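Side-chain contacts in 2-aminomuconic 6-semialdehyde dehydrogenase (PDB 7BZV), which probably catalyses the NAD-dependent oxidation of 2-aminomuconic 6-semialdehyde in the meta-cleavage pathway of 2-aminophenol breakdown, working as a tetramer: residues B[275-278]-B[279-283]; B[266-269]-B[270-274]. All coordinates share one frame; numbering follows the deposited sequence.

Contact 1 (B[275-278]-B[279-283]); sequences MMRA and LFLNS
The carbonyl oxygen Arg277 O is gripped twice at the C-terminal end of helix 268-280: Leu281 N gives it a bond of 2.9 Å, and Phe280 N a weak one of 3.2 Å. Phe280 N also reaches Met276 O at 3.0 Å, its hydrogen shared between two acceptors as the last turn closes. Beside these bonds, Met276 and Phe280 run alongside each other and point the same way. Met276 SD lies 5.2 Å from the centroid of the Phe280 ring, at its edge, a Met-aromatic contact. Over one face of that ring sits Leu279 CB, 3.5 Å above the plane. Bends of -54° and -58° at chi2 and chi3 fold Met275 back, bringing CE within 4.2 Å of Leu279 CG. An alanine in place of Leu279 would keep CB over the ring but would probably leave the Met275 methyl without its branched neighbour and open a gap toward Val293 of strand 290-296. Leu281 CD2 lies over one face of the Arg277 guanidinium. The helix end thus pairs an apolar flank, where Met276 and Phe280 also meet Ile311, with a polar backbone: Met276 O and Arg277 O take up amide hydrogens of the last turn, while the backbone of Ala278 bonds to Ser290, tying the helix to strand 290-296.

Contact 2 (B[266-269]-B[270-274]); sequences CDFE and KMLDG
A capped helix N-terminus opens the helical leg of the beta-alpha-beta unit formed by strand 258-262, helix 268-280 and strand 290-296. Asp267 is the N-cap: its OD1 accepts from Lys270 N at 3.2 Å, in a nearly straight bond (171° at the hydrogen) that meets the oxygen from above the carboxylate plane. With CG anti to the backbone nitrogen (chi1 -177°), the carboxylate reaches forward over the first turn. There the aliphatic part of Lys270 passes across it, and CE comes to 3.5 Å from Asp267 OD2. The ammonium group stops short of the carboxylate, with NZ 4.7 Å from Asp267 OD2, and has a weak, long ion pair with Asp486 of the second subunit.

On the inner flank Phe268 carries the packing. The methyl CE of Met271 lies over one face of its ring, 3.8 Å from the centroid and offset toward the rim, a CH-pi contact. Successive bends at chi2 and chi3 curl the methionine so that its methyl, rather than its sulfur, comes nearest the ring. Leu272 CD1 approaches Phe268 CE2 obliquely at 3.6 Å. Cys266 SG rests 3.9 Å from Met271 CB, and both residues touch Trp422 of strand 418-422. Phe268 also forms a cation-pi contact with Arg302 of helix 297-312, and further along, Asp273 OD1 makes a salt bridge to Arg310 of that helix.

Met271 N binds Asp267 O at 2.9 Å, beginning the backbone bonding of the helix. Asp267 thus accepts through both side chain and main chain, and its negative charge would probably suit the positive end of the helix dipole, while the apolar face turns inward.

How the contacts relate
Contacts 2 and 1 occupy the two ends of one helix, 268-280, in series, and adjoin in sequence with centres about 13 Å apart. Helix 297-312 serves both, with Arg310 meeting Asp273 and Leu272 from contact 2 and Met276 from contact 1. Contact 1 is the more buried and lies nearer the chain's centre, about 16 Å between centres against about 26 Å for contact 2. Within 279-283, beyond the last helical turn, Asn282 bonds to Lys93, Asn154 and Gln285. In related aldehyde dehydrogenases the asparagine of the Pro-Trp-Asn sequence to which Asn154 belongs helps form the oxyanion hole, and the catalytic cysteine follows shortly after this helix, so contact 1 probably lies near the active site.

Contact 1 (B[275-278]-B[279-283])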
loop_
_atom_site.group_PDB
_atom_site.type_symbol
_atom_site.label_atom_id
_atom_site.label_comp_id
_atom_site.label_asym_id
_atom_site.label_seq_id
_atom_site.Cartn_x
_atom_site.Cartn_y
_atom_site.Cartn_z
ATOM N N MET B 275 -20.318 6.012 -27.787
ATOM C CA MET B 275 -21.586 5.305 -27.640
ATOM C C MET B 275 -21.822 4.302 -28.761
ATOM O O MET B 275 -22.409 3.241 -28.511
ATOM C CB MET B 275 -22.726 6.306 -27.558
ATOM C CG MET B 275 -22.807 7.041 -26.187
ATOM S SD MET B 275 -22.887 5.913 -24.791
ATOM C CE MET B 275 -24.343 4.951 -25.172
ATOM N N MET B 276 -21.358 4.583 -29.991
ATOM C CA MET B 276 -21.469 3.554 -31.022
ATOM C C MET B 276 -20.741 2.292 -30.613
ATOM O O MET B 276 -21.225 1.186 -30.912
ATOM C CB MET B 276 -20.973 4.027 -32.388
ATOM C CG MET B 276 -21.885 5.045 -32.855
ATOM S SD MET B 276 -23.362 4.336 -33.687
ATOM C CE MET B 276 -24.635 4.215 -32.471
ATOM N N ARG B 277 -19.622 2.418 -29.892
ATOM C CA ARG B 277 -18.950 1.215 -29.411
ATOM C C ARG B 277 -19.704 0.588 -28.234
ATOM O O ARG B 277 -19.932 -0.631 -28.204
ATOM C CB ARG B 277 -17.503 1.560 -29.038
ATOM C CG ARG B 277 -16.643 1.896 -30.273
ATOM C CD ARG B 277 -15.287 2.516 -29.950
ATOM N NE ARG B 277 -14.531 1.763 -28.956
ATOM C CZ ARG B 277 -13.784 0.710 -29.237
ATOM N NH1 ARG B 277 -13.687 0.305 -30.499
ATOM N NH2 ARG B 277 -13.115 0.093 -28.259
ATOM N N ALA B 278 -20.086 1.407 -27.254
ATOM C CA ALA B 278 -20.794 0.912 -26.070
ATOM C C ALA B 278 -22.069 0.181 -26.445
ATOM O O ALA B 278 -22.527 -0.690 -25.694
ATOM C CB ALA B 278 -21.152 2.063 -25.120
ATOM N N LEU B 279 -22.678 0.552 -27.566
ATOM C CA LEU B 279 -23.896 -0.101 -28.020
ATOM C C LEU B 279 -23.627 -1.317 -28.908
ATOM O O LEU B 279 -24.312 -2.329 -28.757
ATOM C CB LEU B 279 -24.805 0.880 -28.796
ATOM C CG LEU B 279 -25.337 2.092 -28.019
ATOM C CD1 LEU B 279 -26.020 3.104 -28.926
ATOM C CD2 LEU B 279 -26.272 1.679 -26.902
ATOM N N PHE B 280 -22.660 -1.259 -29.844
ATOM C CA PHE B 280 -22.631 -2.215 -30.952
ATOM C C PHE B 280 -21.295 -2.931 -31.111
ATOM O O PHE B 280 -21.189 -3.841 -31.935
ATOM C CB PHE B 280 -23.023 -1.502 -32.278
ATOM C CG PHE B 280 -24.333 -0.772 -32.205
ATOM C CD1 PHE B 280 -25.474 -1.436 -31.799
ATOM C CD2 PHE B 280 -24.420 0.586 -32.520
ATOM C CE1 PHE B 280 -26.685 -0.771 -31.696
ATOM C CE2 PHE B 280 -25.626 1.262 -32.401
ATOM C CZ PHE B 280 -26.762 0.578 -32.002
ATOM N N LEU B 281 -20.281 -2.586 -30.326
ATOM C CA LEU B 281 -19.052 -3.366 -30.383
ATOM C C LEU B 281 -19.347 -4.838 -30.095
ATOM O O LEU B 281 -20.139 -5.164 -29.209
ATOM C CB LEU B 281 -18.030 -2.820 -29.374
ATOM C CG LEU B 281 -16.672 -3.496 -29.459
ATOM C CD1 LEU B 281 -15.994 -3.136 -30.789
ATOM C CD2 LEU B 281 -15.742 -3.102 -28.278
ATOM N N ASN B 282 -18.734 -5.739 -30.866
ATOM C CA ASN B 282 -18.975 -7.178 -30.677
ATOM C C ASN B 282 -20.463 -7.496 -30.845
ATOM O O ASN B 282 -21.004 -8.423 -30.218
ATOM C CB ASN B 282 -18.452 -7.632 -29.298
ATOM C CG ASN B 282 -18.064 -9.108 -29.254
ATOM O OD1 ASN B 282 -17.537 -9.636 -30.219
ATOM N ND2 ASN B 282 -18.245 -9.741 -28.103
ATOM N N SER B 283 -21.131 -6.719 -31.691
ATOM C CA SER B 283 -22.575 -6.850 -31.920
ATOM C C SER B 283 -23.352 -6.770 -30.617
ATOM O O SER B 283 -24.372 -7.438 -30.438
ATOM C CB SER B 283 -22.891 -8.136 -32.681
ATOM O OG SER B 283 -22.195 -8.102 -33.922
#

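Contact 2 (B[266-269]-B[270-274])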
loop_
_atom_site.group_PDB
_atom_site.type_symbol
_atom_site.label_atom_id
_atom_site.label_comp_id
_atom_site.label_asym_id
_atom_site.label_seq_id
_atom_site.Cartn_x
_atom_site.Cartn_y
_atom_site.Cartn_z
ATOM N N CYS B 266 -22.045 17.446 -22.945
ATOM C CA CYS B 266 -20.991 16.527 -23.363
ATOM C C CYS B 266 -20.302 17.031 -24.624
ATOM O O CYS B 266 -20.809 17.889 -25.348
ATOM C CB CYS B 266 -21.539 15.113 -23.587
ATOM S SG CYS B 266 -22.543 14.876 -25.053
ATOM N N ASP B 267 -19.094 16.516 -24.851
ATOM C CA ASP B 267 -18.458 16.647 -26.156
ATOM C C ASP B 267 -19.192 15.714 -27.109
ATOM O O ASP B 267 -18.986 14.498 -27.096
ATOM C CB ASP B 267 -16.971 16.316 -26.050
ATOM C CG ASP B 267 -16.251 16.514 -27.367
ATOM O OD1 ASP B 267 -16.803 16.145 -28.434
ATOM O OD2 ASP B 267 -15.141 17.057 -27.343
ATOM N N PHE B 268 -20.069 16.282 -27.940
ATOM C CA PHE B 268 -21.059 15.462 -28.638
ATOM C C PHE B 268 -20.397 14.493 -29.610
ATOM O O PHE B 268 -20.778 13.317 -29.694
ATOM C CB PHE B 268 -22.051 16.386 -29.347
ATOM C CG PHE B 268 -23.284 15.698 -29.848
ATOM C CD1 PHE B 268 -24.391 15.550 -29.043
ATOM C CD2 PHE B 268 -23.329 15.223 -31.145
ATOM C CE1 PHE B 268 -25.538 14.932 -29.539
ATOM C CE2 PHE B 268 -24.448 14.610 -31.639
ATOM C CZ PHE B 268 -25.551 14.462 -30.835
ATOM N N GLU B 269 -19.391 14.953 -30.341
ATOM C CA GLU B 269 -18.769 14.077 -31.327
ATOM C C GLU B 269 -18.013 12.946 -30.653
ATOM O O GLU B 269 -18.077 11.802 -31.117
ATOM C CB GLU B 269 -17.837 14.871 -32.265
ATOM C CG GLU B 269 -18.580 15.739 -33.297
ATOM C CD GLU B 269 -19.788 15.037 -33.945
ATOM O OE1 GLU B 269 -19.680 13.848 -34.319
ATOM O OE2 GLU B 269 -20.858 15.673 -34.084
ATOM N N LYS B 270 -17.309 13.219 -29.546
ATOM C CA LYS B 270 -16.616 12.118 -28.864
ATOM C C LYS B 270 -17.615 11.126 -28.278
ATOM O O LYS B 270 -17.373 9.906 -28.264
ATOM C CB LYS B 270 -15.702 12.645 -27.761
ATOM C CG LYS B 270 -14.530 13.461 -28.243
ATOM C CD LYS B 270 -13.666 13.849 -27.002
ATOM C CE LYS B 270 -12.496 14.730 -27.373
ATOM N NZ LYS B 270 -11.700 14.021 -28.375
ATOM N N MET B 271 -18.717 11.650 -27.748
ATOM C CA MET B 271 -19.759 10.823 -27.163
ATOM C C MET B 271 -20.361 9.903 -28.203
ATOM O O MET B 271 -20.523 8.702 -27.955
ATOM C CB MET B 271 -20.822 11.720 -26.518
ATOM C CG MET B 271 -22.069 11.002 -26.033
ATOM S SD MET B 271 -23.307 10.611 -27.275
ATOM C CE MET B 271 -23.746 12.235 -27.864
ATOM N N LEU B 272 -20.639 10.421 -29.394
ATOM C CA LEU B 272 -21.222 9.557 -30.407
ATOM C C LEU B 272 -20.262 8.436 -30.782
ATOM O O LEU B 272 -20.683 7.273 -30.985
ATOM C CB LEU B 272 -21.595 10.358 -31.657
ATOM C CG LEU B 272 -22.892 11.129 -31.739
ATOM C CD1 LEU B 272 -22.923 11.714 -33.168
ATOM C CD2 LEU B 272 -24.067 10.240 -31.479
ATOM N N ASP B 273 -18.977 8.777 -30.958
ATOM C CA ASP B 273 -17.985 7.749 -31.254
ATOM C C ASP B 273 -17.972 6.676 -30.172
ATOM O O ASP B 273 -17.902 5.471 -30.453
ATOM C CB ASP B 273 -16.579 8.347 -31.337
ATOM C CG ASP B 273 -16.333 9.097 -32.616
ATOM O OD1 ASP B 273 -17.134 9.000 -33.551
ATOM O OD2 ASP B 273 -15.319 9.800 -32.668
ATOM N N GLY B 274 -17.957 7.120 -28.913
ATOM C CA GLY B 274 -17.899 6.195 -27.791
ATOM C C GLY B 274 -19.164 5.382 -27.617
ATOM O O GLY B 274 -19.103 4.183 -27.351
#